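ATP synthase epsilon chain (Caldalkalibacillus thermarum TA2.A1, PDB 5IK2) is the epsilon subunit of the F1 sector of ATP synthase, which probably makes ATP using a transmembrane proton gradient, and itself binds ATP. Local coordinates at residues F67-V70 against V75-L78; A98-I103 against K118-R123. The protein carries 2 engineered substitutions. All coordinates share one frame; numbering follows the deposited sequence.

In the fold
Interaction 1 lies in the beta-sandwich domain and interaction 2 in the pair of C-terminal helices, on opposite sides of the chain's centre, with their own centres about 26 Å apart. In 67-70 against 75-78 every touching residue is buried, and the two strands are joined by backbone hydrogen bonds, an amide-carboxylate bond and apolar contacts. The helices of 98-103 and 118-123 spend their backbone hydrogen bonds within themselves, so no hydrogen bond crosses that contact, which rests on side-chain packing; it is also smaller and only partly buried. The two share no secondary-structure element and do not touch; their nearest atoms are about 11 Å apart.

Interaction 1 of 2, residues F67-V70 against V75-L78; sequences FLEV and VNIL
E69 and N76 face each other as a hydrogen-bonded antiparallel pair, and their side chains lie alongside one another, pointing the same way. N76 ND2 donates to E69 OE1 at 2.9 Å, meeting that oxygen nearly along its C-O bond, with the carboxylate and amide planes only 18° apart. The glutamate reaches this place with CG anti to its backbone N (chi1 -168°) and a bend at chi2 that turns the carboxylate back to the amide. Between the same two residues, the backbone ladder pairs E69 N with N76 O at 2.8 Å and N76 N with E69 O at 2.9 Å. The next hydrogen-bonded pair is F67 and L78, where F67 N gives to L78 O at 2.9 Å and the phenyl lies beside the leucine side chain, pointing the same way, CE1 of F67 being 3.7 Å from L78 CB. On the other face of the sheet, L68 CD1 rests on I77 CG1 and also reaches V75 CG1 at 3.9 Å, as suits branched aliphatics turned to the interior of a sandwich. These strands form a beta hairpin of the beta-sandwich domain: 66-70 also pairs antiparallel with strand 41-44, while 74-79 runs parallel to strand 4-9. V34 and L45 close over the L68 side. The face carrying F67, E69, N76 and L78 meets another protein chain instead, where E69 OE2 makes a weak hydrogen bond to an aromatic side chain. With an alanine here the carboxylate is gone, which would probably leave N76 ND2 without this acceptor and break the weak link to the other chain. N76 is positioned from its other end as well, since its OD1 accepts from K74 NZ.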
ATOM      1  N   PHE H  67      62.939  25.539  -5.022  1.00 29.04           N
ATOM      2  CA  PHE H  67      64.086  26.092  -5.747  1.00 29.57           C
ATOM      3  C   PHE H  67      63.705  27.364  -6.507  1.00 30.32           C
ATOM      4  O   PHE H  67      62.546  27.550  -6.893  1.00 30.07           O
ATOM      5  CB  PHE H  67      64.696  25.049  -6.697  1.00 29.42           C
ATOM      6  CG  PHE H  67      63.857  24.752  -7.913  1.00 29.22           C
ATOM      7  CD1 PHE H  67      62.789  23.860  -7.840  1.00 29.16           C
ATOM      8  CD2 PHE H  67      64.148  25.347  -9.142  1.00 29.11           C
ATOM      9  CE1 PHE H  67      62.018  23.578  -8.963  1.00 29.26           C
ATOM     10  CE2 PHE H  67      63.381  25.069 -10.267  1.00 29.29           C
ATOM     11  CZ  PHE H  67      62.315  24.182 -10.178  1.00 29.29           C
ATOM     12  N   LEU H  68      64.702  28.221  -6.716  1.00 31.15           N
ATOM     13  CA  LEU H  68      64.539  29.511  -7.385  1.00 31.89           C
ATOM     14  C   LEU H  68      64.919  29.379  -8.854  1.00 32.31           C
ATOM     15  O   LEU H  68      65.850  28.648  -9.183  1.00 32.27           O
ATOM     16  CB  LEU H  68      65.440  30.549  -6.709  1.00 32.30           C
ATOM     17  CG  LEU H  68      65.430  31.996  -7.206  1.00 32.69           C
ATOM     18  CD1 LEU H  68      64.067  32.641  -7.006  1.00 32.93           C
ATOM     19  CD2 LEU H  68      66.504  32.785  -6.477  1.00 32.89           C
ATOM     20  N   GLU H  69      64.191  30.073  -9.729  1.00 33.21           N
ATOM     21  CA  GLU H  69      64.548  30.179 -11.150  1.00 33.88           C
ATOM     22  C   GLU H  69      64.423  31.633 -11.605  1.00 34.85           C
ATOM     23  O   GLU H  69      63.315  32.153 -11.758  1.00 34.62           O
ATOM     24  CB  GLU H  69      63.670  29.275 -12.020  1.00 33.65           C
ATOM     25  CG  GLU H  69      64.180  29.134 -13.459  1.00 33.40           C
ATOM     26  CD  GLU H  69      63.110  29.269 -14.534  1.00 32.96           C
ATOM     27  OE1 GLU H  69      61.987  29.735 -14.248  1.00 33.01           O
ATOM     28  OE2 GLU H  69      63.404  28.917 -15.693  1.00 32.57           O
ATOM     29  N   VAL H  70      65.569  32.275 -11.823  1.00 36.59           N
ATOM     30  CA  VAL H  70      65.630  33.687 -12.183  1.00 38.00           C
ATOM     31  C   VAL H  70      65.823  33.857 -13.688  1.00 39.76           C
ATOM     32  O   VAL H  70      66.595  33.129 -14.309  1.00 39.14           O
ATOM     33  CB  VAL H  70      66.797  34.397 -11.459  1.00 38.04           C
ATOM     34  CG1 VAL H  70      66.746  35.905 -11.704  1.00 38.13           C
ATOM     35  CG2 VAL H  70      66.773  34.085  -9.967  1.00 38.09           C
ATOM     36  N   VAL H  75      60.762  35.941 -12.389  1.00 36.55           N
ATOM     37  CA  VAL H  75      61.308  35.225 -11.226  1.00 35.37           C
ATOM     38  C   VAL H  75      60.305  34.165 -10.760  1.00 33.87           C
ATOM     39  O   VAL H  75      59.205  34.504 -10.324  1.00 33.36           O
ATOM     40  CB  VAL H  75      61.610  36.193 -10.057  1.00 35.69           C
ATOM     41  CG1 VAL H  75      62.107  35.436  -8.825  1.00 35.60           C
ATOM     42  CG2 VAL H  75      62.624  37.246 -10.487  1.00 35.95           C
ATOM     43  N   ASN H  76      60.694  32.891 -10.850  1.00 32.48           N
ATOM     44  CA  ASN H  76      59.852  31.767 -10.419  1.00 31.42           C
ATOM     45  C   ASN H  76      60.421  31.079  -9.181  1.00 30.36           C
ATOM     46  O   ASN H  76      61.636  30.914  -9.057  1.00 30.21           O
ATOM     47  CB  ASN H  76      59.719  30.741 -11.548  1.00 31.42           C
ATOM     48  CG  ASN H  76      58.909  31.259 -12.720  1.00 31.53           C
ATOM     49  OD1 ASN H  76      57.905  31.950 -12.542  1.00 31.53           O
ATOM     50  ND2 ASN H  76      59.335  30.914 -13.930  1.00 31.58           N
ATOM     51  N   ILE H  77      59.530  30.694  -8.268  1.00 29.29           N
ATOM     52  CA  ILE H  77      59.868  29.836  -7.131  1.00 28.54           C
ATOM     53  C   ILE H  77      58.866  28.681  -7.098  1.00 27.87           C
ATOM     54  O   ILE H  77      57.686  28.889  -6.822  1.00 27.67           O
ATOM     55  CB  ILE H  77      59.861  30.615  -5.791  1.00 28.30           C
ATOM     56  CG1 ILE H  77      61.055  31.575  -5.734  1.00 28.19           C
ATOM     57  CG2 ILE H  77      59.908  29.661  -4.595  1.00 28.43           C
ATOM     58  CD1 ILE H  77      60.987  32.596  -4.619  1.00 28.18           C
ATOM     59  N   LEU H  78      59.354  27.476  -7.393  1.00 27.30           N
ATOM     60  CA  LEU H  78      58.565  26.245  -7.314  1.00 26.78           C
ATOM     61  C   LEU H  78      58.954  25.512  -6.030  1.00 26.71           C
ATOM     62  O   LEU H  78      60.142  25.301  -5.783  1.00 26.40           O
ATOM     63  CB  LEU H  78      58.827  25.357  -8.538  1.00 26.65           C
ATOM     64  CG  LEU H  78      58.114  25.742  -9.841  1.00 26.57           C
ATOM     65  CD1 LEU H  78      58.640  27.050 -10.417  1.00 26.52           C
ATOM     66  CD2 LEU H  78      58.248  24.624 -10.864  1.00 26.52           C
TER

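Interaction 2 of 2, residues A98-I103 against K118-R123; sequences ARHETI and KRALER
H100 meets A120 and L121 with successive parts of its side chain. Its CB lies 4.0 Å from L121 CB, the pair at which the two backbones draw closest. From there CG, anti to the carbonyl carbon (chi1 -65°), carries the imidazole across A120, whose methyl sits over one face of the ring: A120 CB is 3.5 Å from the ring centroid and 24° off its normal, a CH-pi contact. The methyl is displaced toward the CD2-NE2 bond, with NE2 3.3 Å from A120 CB. Alanine suits the place because its small side chain lets a flat ring lie close to the second helix. The opposite face of the imidazole bears R99 CD, and CE1, with the methyl on one side, meets the face of the R99 guanidinium on the other. Helices 90-104 and 114-133 form the helical hairpin of the epsilon C-terminal domain; here their segments run roughly antiparallel, at 141°, with axes 8.7 Å apart. Beside the histidine, L121 packs both methyls against E101, CD1 being 3.8 Å from E101 CB, and L104 and K97 also touch this leucine. R99 and R123 belong to the ATP site known for this protein, which holds no nucleotide here. R123 NE makes a weak hydrogen bond to S64 OG of strand 57-64, linking the hairpin to the sandwich.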
ATOM      1  N   ALA H  98      56.455  19.930  17.814  1.00 36.96           N
ATOM      2  CA  ALA H  98      56.635  19.117  19.023  1.00 36.95           C
ATOM      3  C   ALA H  98      56.834  17.628  18.719  1.00 36.92           C
ATOM      4  O   ALA H  98      57.571  16.942  19.431  1.00 36.84           O
ATOM      5  CB  ALA H  98      55.453  19.308  19.968  1.00 36.93           C
ATOM      6  N   ARG H  99      56.173  17.138  17.669  1.00 37.01           N
ATOM      7  CA  ARG H  99      56.341  15.762  17.200  1.00 37.46           C
ATOM      8  C   ARG H  99      57.775  15.514  16.723  1.00 37.65           C
ATOM      9  O   ARG H  99      58.477  14.661  17.268  1.00 37.62           O
ATOM     10  CB  ARG H  99      55.350  15.465  16.064  1.00 37.61           C
ATOM     11  CG  ARG H  99      55.433  14.065  15.456  1.00 37.85           C
ATOM     12  CD  ARG H  99      54.810  14.021  14.067  1.00 38.03           C
ATOM     13  NE  ARG H  99      55.099  12.766  13.373  1.00 38.17           N
ATOM     14  CZ  ARG H  99      54.753  12.486  12.114  1.00 38.25           C
ATOM     15  NH1 ARG H  99      54.090  13.370  11.367  1.00 38.17           N
ATOM     16  NH2 ARG H  99      55.075  11.305  11.593  1.00 38.38           N
ATOM     17  N   HIS H 100      58.196  16.274  15.715  1.00 37.72           N
ATOM     18  CA  HIS H 100      59.466  16.020  15.027  1.00 38.05           C
ATOM     19  C   HIS H 100      60.711  16.370  15.847  1.00 38.80           C
ATOM     20  O   HIS H 100      61.726  15.689  15.721  1.00 38.71           O
ATOM     21  CB  HIS H 100      59.499  16.737  13.670  1.00 37.59           C
ATOM     22  CG  HIS H 100      58.477  16.228  12.701  1.00 37.28           C
ATOM     23  ND1 HIS H 100      58.363  14.894  12.377  1.00 36.98           N
ATOM     24  CD2 HIS H 100      57.525  16.870  11.984  1.00 37.00           C
ATOM     25  CE1 HIS H 100      57.382  14.735  11.507  1.00 36.76           C
ATOM     26  NE2 HIS H 100      56.857  15.920  11.252  1.00 36.68           N
ATOM     27  N   GLU H 101      60.638  17.408  16.682  1.00 39.70           N
ATOM     28  CA  GLU H 101      61.790  17.817  17.499  1.00 40.48           C
ATOM     29  C   GLU H 101      62.106  16.824  18.629  1.00 41.29           C
ATOM     30  O   GLU H 101      63.279  16.595  18.932  1.00 41.74           O
ATOM     31  CB  GLU H 101      61.611  19.246  18.045  1.00 40.61           C
ATOM     32  CG  GLU H 101      60.694  19.395  19.257  1.00 40.86           C
ATOM     33  CD  GLU H 101      60.349  20.843  19.573  1.00 40.98           C
ATOM     34  OE1 GLU H 101      59.404  21.067  20.357  1.00 41.18           O
ATOM     35  OE2 GLU H 101      61.018  21.760  19.049  1.00 41.10           O
ATOM     36  N   THR H 102      61.071  16.241  19.239  1.00 41.94           N
ATOM     37  CA  THR H 102      61.252  15.246  20.309  1.00 42.80           C
ATOM     38  C   THR H 102      61.757  13.897  19.777  1.00 43.30           C
ATOM     39  O   THR H 102      62.515  13.210  20.465  1.00 43.38           O
ATOM     40  CB  THR H 102      59.959  15.023  21.122  1.00 42.84           C
ATOM     41  OG1 THR H 102      58.898  14.624  20.248  1.00 43.71           O
ATOM     42  CG2 THR H 102      59.560  16.295  21.869  1.00 42.87           C
ATOM     43  N   ILE H 103      61.335  13.527  18.566  1.00 43.87           N
ATOM     44  CA  ILE H 103      61.868  12.344  17.870  1.00 44.25           C
ATOM     45  C   ILE H 103      63.331  12.572  17.462  1.00 45.32           C
ATOM     46  O   ILE H 103      64.167  11.683  17.631  1.00 45.45           O
ATOM     47  CB  ILE H 103      61.020  11.971  16.622  1.00 43.51           C
ATOM     48  CG1 ILE H 103      59.612  11.529  17.043  1.00 43.55           C
ATOM     49  CG2 ILE H 103      61.680  10.854  15.813  1.00 43.39           C
ATOM     50  CD1 ILE H 103      58.603  11.488  15.911  1.00 43.54           C
ATOM     51  N   LYS H 118      63.901  16.059  10.248  1.00 45.92           N
ATOM     52  CA  LYS H 118      64.570  17.367  10.309  1.00 45.33           C
ATOM     53  C   LYS H 118      63.986  18.361   9.301  1.00 44.21           C
ATOM     54  O   LYS H 118      63.806  19.536   9.625  1.00 42.73           O
ATOM     55  CB  LYS H 118      66.081  17.223  10.088  1.00 45.85           C
ATOM     56  CG  LYS H 118      66.878  18.474  10.439  1.00 46.35           C
ATOM     57  CD  LYS H 118      68.374  18.231  10.347  1.00 47.00           C
ATOM     58  CE  LYS H 118      69.158  19.478  10.724  1.00 47.51           C
ATOM     59  NZ  LYS H 118      70.628  19.279  10.589  1.00 47.59           N
ATOM     60  N   ARG H 119      63.702  17.885   8.088  1.00 43.70           N
ATOM     61  CA  ARG H 119      63.042  18.704   7.061  1.00 43.17           C
ATOM     62  C   ARG H 119      61.596  19.047   7.438  1.00 41.91           C
ATOM     63  O   ARG H 119      61.146  20.170   7.204  1.00 41.60           O
ATOM     64  CB  ARG H 119      63.096  18.020   5.686  1.00 44.02           C
ATOM     65  CG  ARG H 119      64.473  18.077   5.039  1.00 45.04           C
ATOM     66  CD  ARG H 119      64.493  17.446   3.654  1.00 45.85           C
ATOM     67  NE  ARG H 119      64.458  15.983   3.707  1.00 46.84           N
ATOM     68  CZ  ARG H 119      64.572  15.169   2.653  1.00 47.66           C
ATOM     69  NH1 ARG H 119      64.730  15.650   1.418  1.00 47.77           N
ATOM     70  NH2 ARG H 119      64.526  13.850   2.835  1.00 47.76           N
ATOM     71  N   ALA H 120      60.884  18.081   8.022  1.00 40.91           N
ATOM     72  CA  ALA H 120      59.521  18.304   8.530  1.00 39.94           C
ATOM     73  C   ALA H 120      59.485  19.269   9.726  1.00 39.19           C
ATOM     74  O   ALA H 120      58.530  20.034   9.876  1.00 38.78           O
ATOM     75  CB  ALA H 120      58.867  16.979   8.899  1.00 39.55           C
ATOM     76  N   LEU H 121      60.518  19.219  10.569  1.00 38.55           N
ATOM     77  CA  LEU H 121      60.688  20.181  11.668  1.00 38.28           C
ATOM     78  C   LEU H 121      60.940  21.599  11.141  1.00 38.05           C
ATOM     79  O   LEU H 121      60.376  22.564  11.661  1.00 38.15           O
ATOM     80  CB  LEU H 121      61.839  19.751  12.591  1.00 38.15           C
ATOM     81  CG  LEU H 121      62.234  20.672  13.753  1.00 38.03           C
ATOM     82  CD1 LEU H 121      61.046  20.957  14.660  1.00 38.18           C
ATOM     83  CD2 LEU H 121      63.381  20.061  14.542  1.00 37.89           C
ATOM     84  N   GLU H 122      61.793  21.713  10.123  1.00 37.64           N
ATOM     85  CA  GLU H 122      62.073  23.000   9.470  1.00 37.55           C
ATOM     86  C   GLU H 122      60.840  23.599   8.788  1.00 37.51           C
ATOM     87  O   GLU H 122      60.653  24.818   8.809  1.00 37.27           O
ATOM     88  CB  GLU H 122      63.212  22.858   8.452  1.00 37.64           C
ATOM     89  CG  GLU H 122      64.586  22.732   9.092  1.00 37.95           C
ATOM     90  CD  GLU H 122      65.680  22.345   8.112  1.00 37.85           C
ATOM     91  OE1 GLU H 122      65.442  22.367   6.884  1.00 38.21           O
ATOM     92  OE2 GLU H 122      66.791  22.023   8.576  1.00 37.94           O
ATOM     93  N   ARG H 123      60.015  22.743   8.183  1.00 37.42           N
ATOM     94  CA  ARG H 123      58.736  23.157   7.593  1.00 37.54           C
ATOM     95  C   ARG H 123      57.799  23.746   8.648  1.00 37.32           C
ATOM     96  O   ARG H 123      57.141  24.757   8.398  1.00 37.14           O
ATOM     97  CB  ARG H 123      58.055  21.968   6.904  1.00 38.14           C
ATOM     98  CG  ARG H 123      56.770  22.302   6.160  1.00 38.83           C
ATOM     99  CD  ARG H 123      56.092  21.046   5.639  1.00 39.70           C
ATOM    100  NE  ARG H 123      56.877  20.378   4.600  1.00 40.69           N
ATOM    101  CZ  ARG H 123      56.530  19.242   3.989  1.00 41.60           C
ATOM    102  NH1 ARG H 123      55.394  18.615   4.300  1.00 41.98           N
ATOM    103  NH2 ARG H 123      57.325  18.726   3.054  1.00 41.92           N
TER